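Local structure of GDSL-like Lipase/Acylhydrolase family protein (Neisseria meningitidis, 4K7J) at residues 57-62 / 245-250. The protein removes O-acetyl groups from peptidoglycan as an SGNH-family esterase that probably works through a catalytic triad. Numbering follows the deposited sequence.
Sequences LQIGDS and LSYGTN. With ACT (acetate ion), chain C.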
ATOM      1  N   LEU A  57       5.187   1.770   2.569  1.00 15.71           N
ATOM      2  CA  LEU A  57       4.280   0.775   1.988  1.00 13.65           C
ATOM      3  C   LEU A  57       2.857   0.907   2.544  1.00 15.29           C
ATOM      4  O   LEU A  57       2.617   0.641   3.720  1.00 17.34           O
ATOM      5  CB  LEU A  57       4.803  -0.640   2.270  1.00 17.24           C
ATOM      6  CG  LEU A  57       3.924  -1.824   1.865  1.00 19.13           C
ATOM      7  CD1 LEU A  57       3.670  -1.787   0.360  1.00 17.54           C
ATOM      8  CD2 LEU A  57       4.587  -3.162   2.283  1.00 15.46           C
ATOM      9  N   GLN A  58       1.909   1.294   1.697  1.00 11.70           N
ATOM     10  CA  GLN A  58       0.535   1.420   2.156  1.00 13.69           C
ATOM     11  C   GLN A  58      -0.326   0.241   1.710  1.00 16.23           C
ATOM     12  O   GLN A  58      -0.495  -0.019   0.509  1.00 16.13           O
ATOM     13  CB  GLN A  58      -0.093   2.740   1.686  1.00 11.89           C
ATOM     14  CG  GLN A  58      -1.533   2.892   2.183  1.00 12.97           C
ATOM     15  CD  GLN A  58      -2.013   4.325   2.171  1.00 19.01           C
ATOM     16  OE1 GLN A  58      -1.260   5.247   2.497  1.00 16.04           O
ATOM     17  NE2 GLN A  58      -3.276   4.526   1.794  1.00 13.36           N
ATOM     18  N   ILE A  59      -0.874  -0.463   2.691  1.00 16.50           N
ATOM     19  CA  ILE A  59      -1.686  -1.639   2.439  1.00 13.56           C
ATOM     20  C   ILE A  59      -3.083  -1.325   2.928  1.00 16.60           C
ATOM     21  O   ILE A  59      -3.254  -0.918   4.076  1.00 12.75           O
ATOM     22  CB  ILE A  59      -1.134  -2.867   3.189  1.00 14.82           C
ATOM     23  CG1 ILE A  59       0.387  -2.954   3.009  1.00 16.82           C
ATOM     24  CG2 ILE A  59      -1.848  -4.171   2.726  1.00 13.96           C
ATOM     25  CD1 ILE A  59       1.069  -3.978   3.916  1.00 13.07           C
ATOM     26  N   GLY A  60      -4.079  -1.478   2.061  1.00 12.84           N
ATOM     27  CA  GLY A  60      -5.431  -1.090   2.427  1.00 16.67           C
ATOM     28  C   GLY A  60      -6.548  -1.514   1.486  1.00 13.92           C
ATOM     29  O   GLY A  60      -6.465  -2.550   0.836  1.00 15.57           O
ATOM     30  N   ASP A  61      -7.595  -0.701   1.418  1.00 15.15           N
ATOM     31  CA  ASP A  61      -8.797  -1.041   0.662  1.00 15.47           C
ATOM     32  C   ASP A  61      -8.901  -0.200  -0.618  1.00 16.45           C
ATOM     33  O   ASP A  61      -7.890   0.178  -1.190  1.00 14.18           O
ATOM     34  CB  ASP A  61     -10.036  -0.855   1.543  1.00 17.09           C
ATOM     35  CG  ASP A  61     -10.095   0.527   2.187  1.00 16.54           C
ATOM     36  OD1 ASP A  61      -9.420   1.463   1.684  1.00 19.85           O
ATOM     37  OD2 ASP A  61     -10.816   0.688   3.207  1.00 17.04           O
ATOM     38  N   SER A  62     -10.113   0.137  -1.051  1.00 12.35           N
ATOM     39  CA  SER A  62     -10.262   0.798  -2.340  1.00 16.62           C
ATOM     40  C   SER A  62      -9.697   2.210  -2.319  1.00 14.91           C
ATOM     41  O   SER A  62      -9.270   2.722  -3.352  1.00 17.26           O
ATOM     42  CB  SER A  62     -11.721   0.817  -2.808  1.00 18.86           C
ATOM     43  OG  SER A  62     -12.392   1.910  -2.229  1.00 25.27           O
ATOM     44  N   LEU A 245      -1.197   1.102   7.331  1.00 10.97           N
ATOM     45  CA  LEU A 245      -2.392   0.268   7.233  1.00 13.89           C
ATOM     46  C   LEU A 245      -3.605   1.177   7.112  1.00 16.29           C
ATOM     47  O   LEU A 245      -3.883   1.994   7.999  1.00 14.40           O
ATOM     48  CB  LEU A 245      -2.527  -0.619   8.472  1.00 16.37           C
ATOM     49  CG  LEU A 245      -1.372  -1.575   8.752  1.00 18.12           C
ATOM     50  CD1 LEU A 245      -1.528  -2.194  10.137  1.00 12.89           C
ATOM     51  CD2 LEU A 245      -1.268  -2.666   7.681  1.00 16.89           C
ATOM     52  N   SER A 246      -4.321   1.060   6.002  1.00 14.68           N
ATOM     53  CA  SER A 246      -5.478   1.920   5.772  1.00 13.24           C
ATOM     54  C   SER A 246      -6.728   1.085   5.487  1.00 19.32           C
ATOM     55  O   SER A 246      -7.044   0.797   4.339  1.00 13.97           O
ATOM     56  CB  SER A 246      -5.191   2.914   4.628  1.00 16.69           C
ATOM     57  OG  SER A 246      -6.315   3.742   4.357  1.00 18.54           O
ATOM     58  N   TYR A 247      -7.423   0.682   6.550  1.00 14.15           N
ATOM     59  CA  TYR A 247      -8.649  -0.085   6.429  1.00 12.30           C
ATOM     60  C   TYR A 247      -9.694   0.565   7.324  1.00 17.28           C
ATOM     61  O   TYR A 247      -9.458   1.628   7.874  1.00 16.43           O
ATOM     62  CB  TYR A 247      -8.430  -1.537   6.861  1.00 15.55           C
ATOM     63  CG  TYR A 247      -7.478  -2.358   5.990  1.00 13.20           C
ATOM     64  CD1 TYR A 247      -7.941  -3.051   4.878  1.00 12.82           C
ATOM     65  CD2 TYR A 247      -6.134  -2.477   6.320  1.00 13.55           C
ATOM     66  CE1 TYR A 247      -7.088  -3.819   4.103  1.00 11.70           C
ATOM     67  CE2 TYR A 247      -5.266  -3.246   5.556  1.00 15.06           C
ATOM     68  CZ  TYR A 247      -5.748  -3.917   4.449  1.00 15.38           C
ATOM     69  OH  TYR A 247      -4.892  -4.681   3.687  1.00 15.34           O
ATOM     70  N   GLY A 248     -10.850  -0.065   7.472  1.00 18.96           N
ATOM     71  CA  GLY A 248     -11.832   0.441   8.417  1.00 19.41           C
ATOM     72  C   GLY A 248     -13.177   0.696   7.787  1.00 17.68           C
ATOM     73  O   GLY A 248     -14.210   0.426   8.390  1.00 15.70           O
ATOM     74  N   THR A 249     -13.161   1.206   6.561  1.00 16.48           N
ATOM     75  CA  THR A 249     -14.402   1.525   5.859  1.00 15.92           C
ATOM     76  C   THR A 249     -15.278   0.298   5.638  1.00 16.82           C
ATOM     77  O   THR A 249     -16.474   0.326   5.900  1.00 15.94           O
ATOM     78  CB  THR A 249     -14.106   2.212   4.521  1.00 18.08           C
ATOM     79  OG1 THR A 249     -13.443   3.458   4.771  1.00 18.79           O
ATOM     80  CG2 THR A 249     -15.385   2.476   3.749  1.00 15.26           C
ATOM     81  N   ASN A 250     -14.685  -0.793   5.169  1.00 18.69           N
ATOM     82  CA  ASN A 250     -15.467  -2.001   4.941  1.00 18.33           C
ATOM     83  C   ASN A 250     -15.843  -2.734   6.227  1.00 22.03           C
ATOM     84  O   ASN A 250     -16.966  -3.233   6.347  1.00 20.64           O
ATOM     85  CB  ASN A 250     -14.738  -2.923   3.956  1.00 22.87           C
ATOM     86  CG  ASN A 250     -14.531  -2.256   2.599  1.00 22.48           C
ATOM     87  OD1 ASN A 250     -15.490  -1.960   1.904  1.00 20.90           O
ATOM     88  ND2 ASN A 250     -13.278  -1.999   2.235  1.00 18.52           N
TER
HETATM   89  C   ACT C 401     -13.898   0.243  -0.363  1.00 28.47           C
HETATM   90  O   ACT C 401     -14.788   0.109  -1.253  1.00 25.01           O
HETATM   91  OXT ACT C 401     -12.989  -0.626  -0.311  1.00 21.56           O
HETATM   92  CH3 ACT C 401     -13.898   1.401   0.586  1.00 19.13           C
HETATM   93  O   HOH W   1      -5.688  -5.362   1.328  1.00 14.63           O
HETATM   94  O   HOH W   2     -11.680  -1.350   4.857  1.00 12.68           O
HETATM   95  O   HOH W   3      -7.190   2.739   1.966  1.00 14.25           O
HETATM   96  O   HOH W   4     -10.754   2.635   5.202  1.00 18.16           O
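Ile59 and Ser246 join two parallel strands through a backbone hydrogen bond, Ser246 N to Ile59 O at 3.0 Å; Asp61 N makes a weak bond back to Ser246 O. Where the strands end, Asp61 shows how a buried carboxylate can be tied to a neighbouring loop: its polar links to 246-250 run through water, while its CB packs 3.5 Å from Asn250 ND2 and equally near acetate OXT. With chi1 at 53°, CG sits between the backbone N and carbonyl carbon, and the two oxygens part company. OD1 caps the following helix at His63 N and accepts a 2.6 Å bond from a water that also binds Ser246 OG. OD2 lies 2.8 Å from each of two waters: one donates to it and accepts from Thr249 N, the other, whose donation is less certain, accepts from Gly248 N and Asn250 N. Tyr247 lays one ring face over Gly60, whose CA stands 3.7 Å from the ring centroid in a CH-pi contact, while its OH bonds Trp224 and shares a water with Gly60 O. Asn250 ND2 points almost straight at acetate OXT, 2.9 Å away, and Ser62 N binds the same oxygen. Ser62 N, Gly218 N and Asn250 ND2 around the acetate are consistent with the oxyanion hole of SGNH hydrolases, beside which His351, also bonded to the ion, is probably the family's histidine.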